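PDB 4LIH: gamma-glutamyl-gamma-aminobutyraldehyde dehydrogenase from Burkholderia cenocepacia, which probably oxidises aldehydes, among them gamma-glutamyl-gamma-aminobutyraldehyde, to carboxylic acids with NAD(P)+ as hydride acceptor. Local coordinates for residues A[73-78]-A[241-246]; A[183-188]-A[491-496]. All coordinates share one frame; numbering follows the deposited sequence. Where two conformers were deposited one is given.

How the contacts relate
Contact 1 and contact 2 lie about 15 Å apart, centre to centre, on the same side of the chain's centre, and both belong to the mixed sheet containing strands 157-172 and 246-250, with its flanking helices. Along the chain the order is 73-78, 183-188, 241-246, 491-496, so the segments of the two contacts alternate. Contact 1 is at the surface, joining helix 64-80 to the loop before strand 246-250; contact 2 is buried, joining helix 178-191 to the residues leading into strand 494-502. They touch where Cys-246 SG packs 3.4 Å from Lys-492 O. N-terminal and C-terminal parts of the chain thus close on one sheet; only contact 2 comes near Glu-274, the predicted active-site residue.

Contact 1 of 2, residues A[73-78]-A[241-246]; sequences AARRAF and HRDVDC
Arg-75 of helix 64-80 reaches the loop 241-246 through two acidic residues and one backbone carbonyl. Along the loop, His-241 opens a type I beta turn that ends at Val-244. The His-241 side chain bonds back to the turn: His-241 ND1 accepts from Asp-243 N at 3.0 Å, the donor lying only 3° out of the ring plane. Asp-243, two residues on, meets Arg-75 with both side chain and backbone. In the conformer given, Asp-243 OD1 forms a salt bridge with Arg-75 NE at 3.2 Å, a weak, bent link (134°) that is less certain because the side chain has a second conformer. Asp-243 O accepts a straighter bond from Arg-75 NH2 at 2.9 Å, with the donor above the carbonyl plane. The turn belongs to the connection between helix 232-240 and strand 246-250, an alpha-to-beta link of the Rossmann-like cofactor domain expected of aldehyde dehydrogenases. Beyond Val-244, Asp-245 OD2 is met by Arg-75 NH2 at 2.6 Å on the syn side, though tilted out of the carboxylate plane, completing the salt-bridge network. The two planar groups stand nearly perpendicular, yet OD2 remains close to the guanidinium plane. Bends at chi2 and chi3 fold the arginine chain round to this edge. Water 1 accepts from Arg-75 NH1 at 3.1 Å and donates weakly to Asp-245 OD2, which also accepts the backbone N-H of Val-168; Arg-75 NH1 also forms a salt bridge to Asp-79.

Contact 2 of 2, residues A[183-188]-A[491-496]; sequences AWKFGP and EKYTEL
Tyr-493 extends its ring to helix 178-191, where it meets Lys-185 and Pro-188. The closest approach is made by the hydroxyl: Tyr-493 OH lies 3.6 Å from Lys-185 CA and 3.7 Å from Lys-185 CD, so the lysine's aliphatic chain crosses the end of the phenol at about a right angle. On the ring itself, Tyr-493 CE2 packs obliquely against Pro-188 CG at 3.8 Å. Water 2, in the plane of the ring at its edge, supplies the polar link. It donates to Trp-184 O at 2.7 Å and accepts from Lys-492 NZ at 2.8 Å and from Tyr-493 OH at 2.9 Å. The Lys-492 chain curls back to this water, chi3 and chi4 both near -53°, while its CB covers one face of the tyrosine ring. Further out, Lys-492 NZ also donates to the carbonyls of Arg-483 and Ala-489. Lys-185 NZ has its own partners, a salt bridge to Asp-484 and a hydrogen bond to Thr-250. Strands 157-172 and 246-250 back the tyrosine through Val-169, Cys-246 and Ala-248. With the Lys-185 side chain about 4 Å from that of Glu-274, the predicted active-site residue, this packing probably lies beside the catalytic region, as expected for the aldehyde dehydrogenase fold.

Contact 1 of 2, residues A[73-78]-A[241-246]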
ATOM      1  N   ALA A  73     -35.924   6.040   1.241  1.00 10.92           N
ATOM      2  CA  ALA A  73     -35.412   6.110   2.618  1.00 10.98           C
ATOM      3  C   ALA A  73     -33.874   6.018   2.645  1.00 10.82           C
ATOM      4  O   ALA A  73     -33.197   6.675   3.423  1.00 10.72           O
ATOM      5  CB  ALA A  73     -36.023   4.998   3.478  1.00 11.09           C
ATOM      6  N   ALA A  74     -33.350   5.151   1.795  1.00 10.90           N
ATOM      7  CA  ALA A  74     -31.912   4.983   1.627  1.00 10.71           C
ATOM      8  C   ALA A  74     -31.248   6.249   1.118  1.00 10.95           C
ATOM      9  O   ALA A  74     -30.155   6.663   1.586  1.00 10.36           O
ATOM     10  CB  ALA A  74     -31.679   3.853   0.666  1.00 10.68           C
ATOM     11  N   ARG A  75     -31.881   6.825   0.097  1.00 11.48           N
ATOM     12  CA  ARG A  75     -31.433   8.061  -0.532  1.00 12.01           C
ATOM     13  C   ARG A  75     -31.465   9.176   0.509  1.00 12.36           C
ATOM     14  O   ARG A  75     -30.505   9.959   0.649  1.00 12.01           O
ATOM     15  CB  ARG A  75     -32.332   8.412  -1.718  1.00 12.51           C
ATOM     16  CG  ARG A  75     -32.108   9.807  -2.318  1.00 13.02           C
ATOM     17  CD  ARG A  75     -30.611  10.078  -2.581  1.00 13.13           C
ATOM     18  NE  ARG A  75     -30.160   9.117  -3.512  1.00 12.92           N
ATOM     19  CZ  ARG A  75     -28.908   8.771  -3.794  1.00 12.61           C
ATOM     20  NH1 ARG A  75     -27.840   9.329  -3.235  1.00 12.47           N
ATOM     21  NH2 ARG A  75     -28.762   7.803  -4.662  1.00 12.41           N
ATOM     22  N   ARG A  76     -32.564   9.235   1.258  1.00 12.56           N
ATOM     23  CA  ARG A  76     -32.730  10.311   2.230  1.00 12.94           C
ATOM     24  C   ARG A  76     -31.651  10.210   3.289  1.00 12.32           C
ATOM     25  O   ARG A  76     -30.977  11.203   3.616  1.00 12.16           O
ATOM     26  CB  ARG A  76     -34.100  10.229   2.891  1.00 13.99           C
ATOM     27  CG  ARG A  76     -34.375  11.359   3.872  1.00 15.04           C
ATOM     28  CD  ARG A  76     -35.495  10.980   4.832  1.00 15.98           C
ATOM     29  NE  ARG A  76     -35.048   9.912   5.722  1.00 16.94           N
ATOM     30  CZ  ARG A  76     -35.699   8.772   5.957  1.00 17.65           C
ATOM     31  NH1 ARG A  76     -36.859   8.491   5.352  1.00 17.82           N
ATOM     32  NH2 ARG A  76     -35.168   7.897   6.810  1.00 17.73           N
ATOM     33  N   ALA A  77     -31.439   8.995   3.774  1.00 11.82           N
ATOM     34  CA  ALA A  77     -30.495   8.797   4.858  1.00 11.69           C
ATOM     35  C   ALA A  77     -29.056   9.043   4.400  1.00 11.70           C
ATOM     36  O   ALA A  77     -28.265   9.557   5.183  1.00 11.51           O
ATOM     37  CB  ALA A  77     -30.612   7.403   5.438  1.00 11.55           C
ATOM     38  N   PHE A  78     -28.723   8.652   3.166  1.00 11.67           N
ATOM     39  CA  PHE A  78     -27.374   8.907   2.671  1.00 11.89           C
ATOM     40  C   PHE A  78     -27.096  10.415   2.501  1.00 12.84           C
ATOM     41  O   PHE A  78     -26.063  10.955   2.937  1.00 11.83           O
ATOM     42  CB  PHE A  78     -27.115   8.228   1.337  1.00 11.64           C
ATOM     43  CG  PHE A  78     -25.720   8.423   0.862  1.00 11.13           C
ATOM     44  CD1 PHE A  78     -24.679   7.696   1.415  1.00 11.15           C
ATOM     45  CD2 PHE A  78     -25.430   9.376  -0.118  1.00 11.16           C
ATOM     46  CE1 PHE A  78     -23.383   7.927   1.002  1.00 10.86           C
ATOM     47  CE2 PHE A  78     -24.157   9.612  -0.506  1.00 10.75           C
ATOM     48  CZ  PHE A  78     -23.134   8.854   0.018  1.00 10.79           C
ATOM     49  N   HIS A 241     -33.613   1.229 -11.174  1.00 14.19           N
ATOM     50  CA  HIS A 241     -33.957   2.408 -10.417  1.00 13.90           C
ATOM     51  C   HIS A 241     -33.037   3.590 -10.665  1.00 13.86           C
ATOM     52  O   HIS A 241     -31.810   3.482 -10.620  1.00 12.90           O
ATOM     53  CB  HIS A 241     -34.049   2.122  -8.909  1.00 14.07           C
ATOM     54  CG  HIS A 241     -35.007   3.023  -8.195  1.00 14.43           C
ATOM     55  ND1 HIS A 241     -34.755   4.351  -7.998  1.00 14.81           N
ATOM     56  CD2 HIS A 241     -36.253   2.807  -7.694  1.00 14.87           C
ATOM     57  CE1 HIS A 241     -35.778   4.919  -7.381  1.00 15.07           C
ATOM     58  NE2 HIS A 241     -36.694   3.996  -7.178  1.00 14.71           N
ATOM     59  N   ARG A 242     -33.654   4.739 -10.890  1.00 14.06           N
ATOM     60  CA  ARG A 242     -32.931   5.974 -11.188  1.00 14.26           C
ATOM     61  C   ARG A 242     -32.154   6.551  -9.989  1.00 13.91           C
ATOM     62  O   ARG A 242     -31.262   7.385 -10.154  1.00 14.06           O
ATOM     63  CB  ARG A 242     -33.907   7.028 -11.754  1.00 15.46           C
ATOM     64  N   ASP A 243     -32.439   6.020  -8.808  0.50 13.43           N
ATOM     65  CA  ASP A 243     -31.890   6.538  -7.588  0.50 13.11           C
ATOM     66  C   ASP A 243     -31.015   5.578  -6.791  0.50 12.47           C
ATOM     67  O   ASP A 243     -30.664   5.842  -5.623  0.50 12.54           O
ATOM     68  CB  ASP A 243     -33.015   6.969  -6.715  0.50 13.40           C
ATOM     69  CG  ASP A 243     -32.637   8.104  -5.902  0.50 13.63           C
ATOM     70  OD1 ASP A 243     -31.637   8.736  -6.300  0.50 13.78           O
ATOM     71  OD2 ASP A 243     -33.313   8.348  -4.899  0.50 13.64           O
ATOM     72  N   VAL A 244     -30.716   4.462  -7.414  1.00 11.80           N
ATOM     73  CA  VAL A 244     -29.770   3.464  -6.902  1.00 11.01           C
ATOM     74  C   VAL A 244     -28.457   3.741  -7.687  1.00 10.47           C
ATOM     75  O   VAL A 244     -28.461   3.921  -8.886  1.00 10.06           O
ATOM     76  CB  VAL A 244     -30.288   2.047  -7.179  1.00 10.75           C
ATOM     77  CG1 VAL A 244     -29.213   0.984  -6.973  1.00 10.55           C
ATOM     78  CG2 VAL A 244     -31.514   1.757  -6.302  1.00 10.80           C
ATOM     79  N   ASP A 245     -27.336   3.722  -6.974  1.00 10.13           N
ATOM     80  CA  ASP A 245     -26.056   4.108  -7.517  1.00  9.90           C
ATOM     81  C   ASP A 245     -25.181   2.906  -7.858  1.00  9.74           C
ATOM     82  O   ASP A 245     -24.208   3.035  -8.578  1.00  9.70           O
ATOM     83  CB  ASP A 245     -25.343   4.974  -6.488  1.00  9.93           C
ATOM     84  CG  ASP A 245     -26.108   6.256  -6.174  1.00  9.99           C
ATOM     85  OD1 ASP A 245     -26.264   7.064  -7.124  1.00 10.32           O
ATOM     86  OD2 ASP A 245     -26.506   6.488  -5.021  1.00  9.84           O
ATOM     87  N   CYS A 246     -25.535   1.746  -7.337  1.00 10.03           N
ATOM     88  CA  CYS A 246     -24.725   0.537  -7.454  1.00 10.14           C
ATOM     89  C   CYS A 246     -25.590  -0.646  -7.204  1.00 10.30           C
ATOM     90  O   CYS A 246     -26.402  -0.589  -6.331  1.00 10.64           O
ATOM     91  CB  CYS A 246     -23.590   0.554  -6.422  1.00 10.23           C
ATOM     92  SG  CYS A 246     -22.782  -1.028  -6.216  1.00 10.52           S
TER
HETATM   93  O   HOH W   1     -24.869   9.303  -4.269  1.00 11.65           O

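Contact 2 of 2, residues A[183-188]-A[491-496]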
ATOM      1  N   ALA A 183     -24.356 -10.791   3.844  1.00  9.38           N
ATOM      2  CA  ALA A 183     -23.339 -10.093   4.625  1.00  9.19           C
ATOM      3  C   ALA A 183     -22.089  -9.743   3.786  1.00  9.10           C
ATOM      4  O   ALA A 183     -21.466  -8.722   4.001  1.00  8.84           O
ATOM      5  CB  ALA A 183     -22.942 -10.950   5.789  1.00  9.26           C
ATOM      6  N   TRP A 184     -21.711 -10.602   2.836  1.00  9.16           N
ATOM      7  CA  TRP A 184     -20.571 -10.282   1.923  1.00  9.33           C
ATOM      8  C   TRP A 184     -20.833  -8.999   1.110  1.00  9.31           C
ATOM      9  O   TRP A 184     -19.897  -8.283   0.747  1.00  9.02           O
ATOM     10  CB  TRP A 184     -20.304 -11.440   0.938  1.00  9.45           C
ATOM     11  CG  TRP A 184     -19.523 -12.548   1.527  1.00  9.76           C
ATOM     12  CD1 TRP A 184     -19.316 -12.783   2.857  1.00 10.13           C
ATOM     13  CD2 TRP A 184     -18.833 -13.589   0.828  1.00 10.04           C
ATOM     14  NE1 TRP A 184     -18.561 -13.921   3.026  1.00 10.10           N
ATOM     15  CE2 TRP A 184     -18.236 -14.423   1.798  1.00 10.18           C
ATOM     16  CE3 TRP A 184     -18.686 -13.916  -0.530  1.00 10.13           C
ATOM     17  CZ2 TRP A 184     -17.480 -15.568   1.464  1.00 10.26           C
ATOM     18  CZ3 TRP A 184     -17.897 -15.041  -0.870  1.00 10.22           C
ATOM     19  CH2 TRP A 184     -17.329 -15.852   0.135  1.00 10.47           C
ATOM     20  N   LYS A 185     -22.103  -8.745   0.806  1.00  9.43           N
ATOM     21  CA  LYS A 185     -22.516  -7.456   0.236  1.00  9.74           C
ATOM     22  C   LYS A 185     -22.639  -6.356   1.287  1.00  9.46           C
ATOM     23  O   LYS A 185     -21.995  -5.319   1.173  1.00  9.38           O
ATOM     24  CB  LYS A 185     -23.835  -7.540  -0.536  1.00 10.09           C
ATOM     25  CG  LYS A 185     -23.968  -8.655  -1.574  1.00 10.53           C
ATOM     26  CD  LYS A 185     -22.818  -8.787  -2.529  1.00 10.98           C
ATOM     27  CE  LYS A 185     -23.142  -9.886  -3.519  1.00 11.55           C
ATOM     28  NZ  LYS A 185     -21.966 -10.248  -4.348  1.00 11.67           N
ATOM     29  N   PHE A 186     -23.461  -6.544   2.314  1.00  9.54           N
ATOM     30  CA  PHE A 186     -23.764  -5.409   3.200  1.00  9.52           C
ATOM     31  C   PHE A 186     -22.641  -5.045   4.187  1.00  9.32           C
ATOM     32  O   PHE A 186     -22.601  -3.925   4.687  1.00  9.45           O
ATOM     33  CB  PHE A 186     -25.133  -5.571   3.903  1.00  9.64           C
ATOM     34  CG  PHE A 186     -25.239  -6.714   4.887  1.00  9.84           C
ATOM     35  CD1 PHE A 186     -24.470  -6.757   6.050  1.00 10.03           C
ATOM     36  CD2 PHE A 186     -26.215  -7.693   4.723  1.00  9.88           C
ATOM     37  CE1 PHE A 186     -24.624  -7.788   6.949  1.00 10.10           C
ATOM     38  CE2 PHE A 186     -26.371  -8.720   5.630  1.00  9.98           C
ATOM     39  CZ  PHE A 186     -25.590  -8.766   6.756  1.00 10.01           C
ATOM     40  N   GLY A 187     -21.818  -6.007   4.533  1.00  8.99           N
ATOM     41  CA  GLY A 187     -20.631  -5.766   5.391  1.00  8.84           C
ATOM     42  C   GLY A 187     -19.737  -4.685   4.834  1.00  8.70           C
ATOM     43  O   GLY A 187     -19.593  -3.605   5.423  1.00  8.79           O
ATOM     44  N   PRO A 188     -19.194  -4.914   3.637  1.00  8.46           N
ATOM     45  CA  PRO A 188     -18.387  -3.804   3.076  1.00  8.33           C
ATOM     46  C   PRO A 188     -19.191  -2.558   2.653  1.00  8.25           C
ATOM     47  O   PRO A 188     -18.721  -1.423   2.810  1.00  8.10           O
ATOM     48  CB  PRO A 188     -17.746  -4.443   1.854  1.00  8.31           C
ATOM     49  CG  PRO A 188     -18.562  -5.663   1.532  1.00  8.30           C
ATOM     50  CD  PRO A 188     -19.043  -6.169   2.872  1.00  8.37           C
ATOM     51  N   GLU A 491     -14.057  -1.380  -3.229  1.00 12.34           N
ATOM     52  CA  GLU A 491     -13.981  -0.652  -4.498  1.00 13.10           C
ATOM     53  C   GLU A 491     -15.336  -0.674  -5.206  1.00 12.50           C
ATOM     54  O   GLU A 491     -15.688   0.259  -5.941  1.00 12.44           O
ATOM     55  CB  GLU A 491     -12.872  -1.227  -5.399  1.00 14.71           C
ATOM     56  CG  GLU A 491     -11.548  -1.581  -4.678  1.00 16.83           C
ATOM     57  CD  GLU A 491     -10.508  -2.306  -5.568  1.00 18.50           C
ATOM     58  OE1 GLU A 491     -10.794  -2.573  -6.743  1.00 21.54           O
ATOM     59  OE2 GLU A 491      -9.384  -2.633  -5.106  1.00 21.01           O
ATOM     60  N   LYS A 492     -16.120  -1.715  -4.959  1.00 11.39           N
ATOM     61  CA  LYS A 492     -17.429  -1.844  -5.598  1.00 10.92           C
ATOM     62  C   LYS A 492     -18.443  -0.836  -5.083  1.00 10.30           C
ATOM     63  O   LYS A 492     -19.455  -0.606  -5.738  1.00 10.50           O
ATOM     64  CB  LYS A 492     -17.975  -3.259  -5.397  1.00 11.10           C
ATOM     65  CG  LYS A 492     -17.021  -4.343  -5.843  1.00 11.29           C
ATOM     66  CD  LYS A 492     -17.696  -5.682  -5.942  1.00 11.61           C
ATOM     67  CE  LYS A 492     -18.454  -6.052  -4.667  1.00 11.56           C
ATOM     68  NZ  LYS A 492     -17.591  -5.956  -3.475  1.00 11.61           N
ATOM     69  N   TYR A 493     -18.152  -0.222  -3.930  1.00  9.56           N
ATOM     70  CA  TYR A 493     -19.131   0.569  -3.154  1.00  9.04           C
ATOM     71  C   TYR A 493     -18.623   1.986  -2.873  1.00  8.89           C
ATOM     72  O   TYR A 493     -19.250   2.728  -2.050  1.00  8.79           O
ATOM     73  CB  TYR A 493     -19.382  -0.154  -1.828  1.00  8.80           C
ATOM     74  CG  TYR A 493     -19.883  -1.579  -1.990  1.00  8.59           C
ATOM     75  CD1 TYR A 493     -21.032  -1.856  -2.734  1.00  8.46           C
ATOM     76  CD2 TYR A 493     -19.204  -2.641  -1.425  1.00  8.36           C
ATOM     77  CE1 TYR A 493     -21.490  -3.153  -2.892  1.00  8.40           C
ATOM     78  CE2 TYR A 493     -19.622  -3.938  -1.625  1.00  8.32           C
ATOM     79  CZ  TYR A 493     -20.777  -4.195  -2.335  1.00  8.28           C
ATOM     80  OH  TYR A 493     -21.219  -5.469  -2.515  1.00  8.23           O
ATOM     81  N   THR A 494     -17.466   2.330  -3.481  1.00  8.64           N
ATOM     82  CA  THR A 494     -16.841   3.643  -3.364  1.00  8.61           C
ATOM     83  C   THR A 494     -16.456   4.178  -4.741  1.00  8.45           C
ATOM     84  O   THR A 494     -16.337   3.413  -5.698  1.00  8.64           O
ATOM     85  CB  THR A 494     -15.557   3.615  -2.478  1.00  8.59           C
ATOM     86  OG1 THR A 494     -14.617   2.701  -3.024  1.00  8.57           O
ATOM     87  CG2 THR A 494     -15.869   3.140  -1.092  1.00  8.70           C
ATOM     88  N   GLU A 495     -16.244   5.493  -4.813  1.00  8.37           N
ATOM     89  CA  GLU A 495     -15.604   6.153  -5.928  1.00  8.26           C
ATOM     90  C   GLU A 495     -14.290   6.765  -5.477  1.00  8.05           C
ATOM     91  O   GLU A 495     -14.156   7.232  -4.343  1.00  7.84           O
ATOM     92  CB  GLU A 495     -16.464   7.271  -6.477  1.00  8.58           C
ATOM     93  CG  GLU A 495     -17.851   6.828  -6.891  1.00  8.82           C
ATOM     94  CD  GLU A 495     -17.875   6.172  -8.257  1.00  9.09           C
ATOM     95  OE1 GLU A 495     -18.994   5.743  -8.645  1.00  9.45           O
ATOM     96  OE2 GLU A 495     -16.814   6.100  -8.969  1.00  9.12           O
ATOM     97  N   LEU A 496     -13.346   6.781  -6.404  1.00  7.84           N
ATOM     98  CA  LEU A 496     -12.140   7.566  -6.270  1.00  7.85           C
ATOM     99  C   LEU A 496     -12.368   8.998  -6.658  1.00  7.94           C
ATOM    100  O   LEU A 496     -13.088   9.331  -7.632  1.00  7.88           O
ATOM    101  CB  LEU A 496     -10.994   7.005  -7.158  1.00  7.82           C
ATOM    102  CG  LEU A 496     -10.467   5.616  -6.725  1.00  7.77           C
ATOM    103  CD1 LEU A 496      -9.861   4.837  -7.894  1.00  7.81           C
ATOM    104  CD2 LEU A 496      -9.402   5.774  -5.674  1.00  7.80           C
TER
HETATM  105  O   HOH W   2     -19.273  -7.409  -1.758  1.00 11.32           O